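Local coordinates for zona occludens toxin N-terminal domain-containing protein (Neisseria meningitidis MC58, PDB 2R2A), which is of unknown function but, as the N-terminal domain of a zonular occludens toxin with a P-loop NTPase fold, probably binds nucleotide, at residues S107-P110 and E111-W115. Numbering follows the deposited sequence.
Sequences SKIP and ENVQW
Pro110, in the N-cap position, turns the incoming chain into the short helix 111-114, its carbonyl O accepting Val113 N at 3.1 Å and Gln114 N at 2.9 Å. The two amides arrive differently: Gln114 N lies almost in line with the C=O bond (C=O...N angle 162°), whereas Val113 N stands well above the carbonyl plane. The cap residue has no polar side chain of its own. Ile109 folds back over this first turn. Its side chain and that of Gln114 are each modelled in two conformations, and their contacts hold for the one described. With CG1 anti to the backbone N (chi1 165°), the Ile109 branch carrying CD1 runs to the helix, where CG1 packs on Gln114 CG and CD1 meets Val113 CG1 at 3.8 Å. The other methyl of Val113, CG2, rests 4.0 Å from CD of the Pro110 ring, the two side chains lying alongside one another and pointing the same way, so the valine fork packs against both residues that precede the helix. The Gln114 chain, extended beyond CG, crosses Ile109 at a slant and brings NE2 near Ile109 O, but at too poor an angle for a hydrogen bond. Ile109 O is instead reached by Lys108 NZ at 3.2 Å, from above the carbonyl plane; a bend at chi2 (-93°) helps swing the lysine chain round. A water accepts from both Lys108 NZ and Glu111 N, and so occupies the first amide of the helix. This entry turn ends the loop that follows strand 90-93. Arg103 of that loop touches Pro110, while Asn112 OD1 accepts a hydrogen bond from Tyr78 N and ND2 donates one to Ala74 O, docking helix 111-114, which precedes strand 125-130 in the chain, beside helix 77-80.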
ATOM      1  N   SER A 107       3.375 -13.911 -19.567  1.00 28.10           N
ATOM      2  CA  SER A 107       2.181 -13.346 -20.166  1.00 28.04           C
ATOM      3  C   SER A 107       2.426 -11.861 -20.416  1.00 28.73           C
ATOM      4  O   SER A 107       3.328 -11.251 -19.809  1.00 28.90           O
ATOM      5  CB  SER A 107       0.983 -13.561 -19.244  1.00 28.55           C
ATOM      6  OG  SER A 107       1.175 -12.908 -18.001  1.00 29.16           O
ATOM      7  N   LYS A 108       1.644 -11.273 -21.312  1.00 28.93           N
ATOM      8  CA  LYS A 108       1.745  -9.842 -21.602  1.00 29.57           C
ATOM      9  C   LYS A 108       1.572  -9.030 -20.290  1.00 29.82           C
ATOM     10  O   LYS A 108       0.780  -9.418 -19.411  1.00 29.47           O
ATOM     11  CB  LYS A 108       0.685  -9.480 -22.637  1.00 30.72           C
ATOM     12  CG  LYS A 108       0.712  -8.058 -23.193  1.00 32.18           C
ATOM     13  CD  LYS A 108      -0.211  -7.135 -22.385  1.00 37.14           C
ATOM     14  CE  LYS A 108      -0.645  -5.902 -23.181  1.00 36.93           C
ATOM     15  NZ  LYS A 108      -0.950  -4.791 -22.220  1.00 38.70           N
ATOM     16  N   ILE A 109       2.334  -7.941 -20.160  1.00 29.03           N
ATOM     17  CA  ILE A 109       2.273  -7.114 -18.959  0.50 29.22           C
ATOM     18  C   ILE A 109       1.235  -6.004 -19.126  1.00 28.80           C
ATOM     19  O   ILE A 109       1.325  -5.190 -20.039  1.00 29.03           O
ATOM     20  CB  ILE A 109       3.693  -6.632 -18.476  0.50 29.59           C
ATOM     21  CG1 ILE A 109       3.602  -5.484 -17.468  0.50 29.19           C
ATOM     22  CG2 ILE A 109       4.603  -6.256 -19.635  0.50 29.36           C
ATOM     23  CD1 ILE A 109       4.958  -5.065 -16.932  0.50 29.83           C
ATOM     24  N   PRO A 110       0.206  -5.993 -18.244  1.00 28.62           N
ATOM     25  CA  PRO A 110      -0.884  -5.034 -18.425  1.00 28.19           C
ATOM     26  C   PRO A 110      -0.411  -3.596 -18.256  1.00 28.36           C
ATOM     27  O   PRO A 110       0.586  -3.345 -17.594  1.00 27.03           O
ATOM     28  CB  PRO A 110      -1.863  -5.371 -17.296  1.00 28.52           C
ATOM     29  CG  PRO A 110      -1.460  -6.711 -16.796  1.00 28.75           C
ATOM     30  CD  PRO A 110       0.012  -6.803 -17.025  1.00 28.73           C
ATOM     31  N   GLU A 111      -1.142  -2.662 -18.860  1.00 28.13           N
ATOM     32  CA  GLU A 111      -0.802  -1.257 -18.746  0.60 28.62           C
ATOM     33  C   GLU A 111      -0.782  -0.778 -17.292  1.00 28.09           C
ATOM     34  O   GLU A 111       0.081   0.013 -16.919  1.00 27.65           O
ATOM     35  CB  GLU A 111      -1.754  -0.416 -19.572  0.60 28.78           C
ATOM     36  CG  GLU A 111      -1.444  -0.466 -21.049  0.60 31.27           C
ATOM     37  CD  GLU A 111      -2.080   0.668 -21.781  0.60 32.92           C
ATOM     38  OE1 GLU A 111      -1.675   1.831 -21.544  0.60 34.62           O
ATOM     39  OE2 GLU A 111      -2.995   0.388 -22.580  0.60 34.56           O
ATOM     40  N   ASN A 112      -1.719  -1.275 -16.477  1.00 28.33           N
ATOM     41  CA  ASN A 112      -1.788  -0.874 -15.050  1.00 28.49           C
ATOM     42  C   ASN A 112      -0.657  -1.420 -14.157  1.00 28.13           C
ATOM     43  O   ASN A 112      -0.514  -1.039 -12.990  1.00 28.56           O
ATOM     44  CB  ASN A 112      -3.160  -1.164 -14.430  1.00 27.85           C
ATOM     45  CG  ASN A 112      -3.475  -0.212 -13.271  1.00 28.90           C
ATOM     46  OD1 ASN A 112      -3.251   0.995 -13.385  1.00 30.11           O
ATOM     47  ND2 ASN A 112      -3.998  -0.747 -12.167  1.00 24.94           N
ATOM     48  N   VAL A 113       0.161  -2.292 -14.730  1.00 28.24           N
ATOM     49  CA  VAL A 113       1.389  -2.760 -14.093  1.00 27.28           C
ATOM     50  C   VAL A 113       2.614  -2.090 -14.706  1.00 28.22           C
ATOM     51  O   VAL A 113       3.531  -1.735 -13.971  1.00 27.91           O
ATOM     52  CB  VAL A 113       1.532  -4.322 -14.203  1.00 27.60           C
ATOM     53  CG1 VAL A 113       2.905  -4.834 -13.734  1.00 25.09           C
ATOM     54  CG2 VAL A 113       0.408  -5.036 -13.446  1.00 26.65           C
ATOM     55  N   GLN A 114       2.628  -1.914 -16.043  1.00 28.42           N
ATOM     56  CA  GLN A 114       3.810  -1.406 -16.773  0.60 29.32           C
ATOM     57  C   GLN A 114       4.354  -0.094 -16.208  1.00 29.44           C
ATOM     58  O   GLN A 114       5.566   0.158 -16.232  1.00 29.96           O
ATOM     59  CB  GLN A 114       3.502  -1.209 -18.275  0.60 29.26           C
ATOM     60  CG  GLN A 114       3.213  -2.501 -19.029  0.60 30.08           C
ATOM     61  CD  GLN A 114       3.032  -2.335 -20.516  0.60 29.91           C
ATOM     62  OE1 GLN A 114       2.574  -1.294 -20.997  0.60 31.93           O
ATOM     63  NE2 GLN A 114       3.366  -3.385 -21.262  0.60 30.32           N
ATOM     64  N   TRP A 115       3.445   0.758 -15.746  1.00 29.65           N
ATOM     65  CA  TRP A 115       3.801   2.105 -15.280  1.00 29.31           C
ATOM     66  C   TRP A 115       4.519   2.119 -13.942  1.00 29.36           C
ATOM     67  O   TRP A 115       5.183   3.098 -13.600  1.00 27.54           O
ATOM     68  CB  TRP A 115       2.559   2.996 -15.210  1.00 30.12           C
ATOM     69  CG  TRP A 115       1.667   2.700 -14.062  1.00 29.37           C
ATOM     70  CD1 TRP A 115       0.700   1.743 -14.011  1.00 30.62           C
ATOM     71  CD2 TRP A 115       1.646   3.361 -12.788  1.00 31.23           C
ATOM     72  NE1 TRP A 115       0.080   1.752 -12.784  1.00 29.84           N
ATOM     73  CE2 TRP A 115       0.644   2.731 -12.009  1.00 29.20           C
ATOM     74  CE3 TRP A 115       2.392   4.408 -12.216  1.00 31.14           C
ATOM     75  CZ2 TRP A 115       0.345   3.129 -10.699  1.00 29.90           C
ATOM     76  CZ3 TRP A 115       2.095   4.803 -10.908  1.00 30.73           C
ATOM     77  CH2 TRP A 115       1.083   4.151 -10.162  1.00 30.04           C
TER
HETATM   78  O   HOH W   1      -3.196  -3.794 -20.458  1.00 51.57           O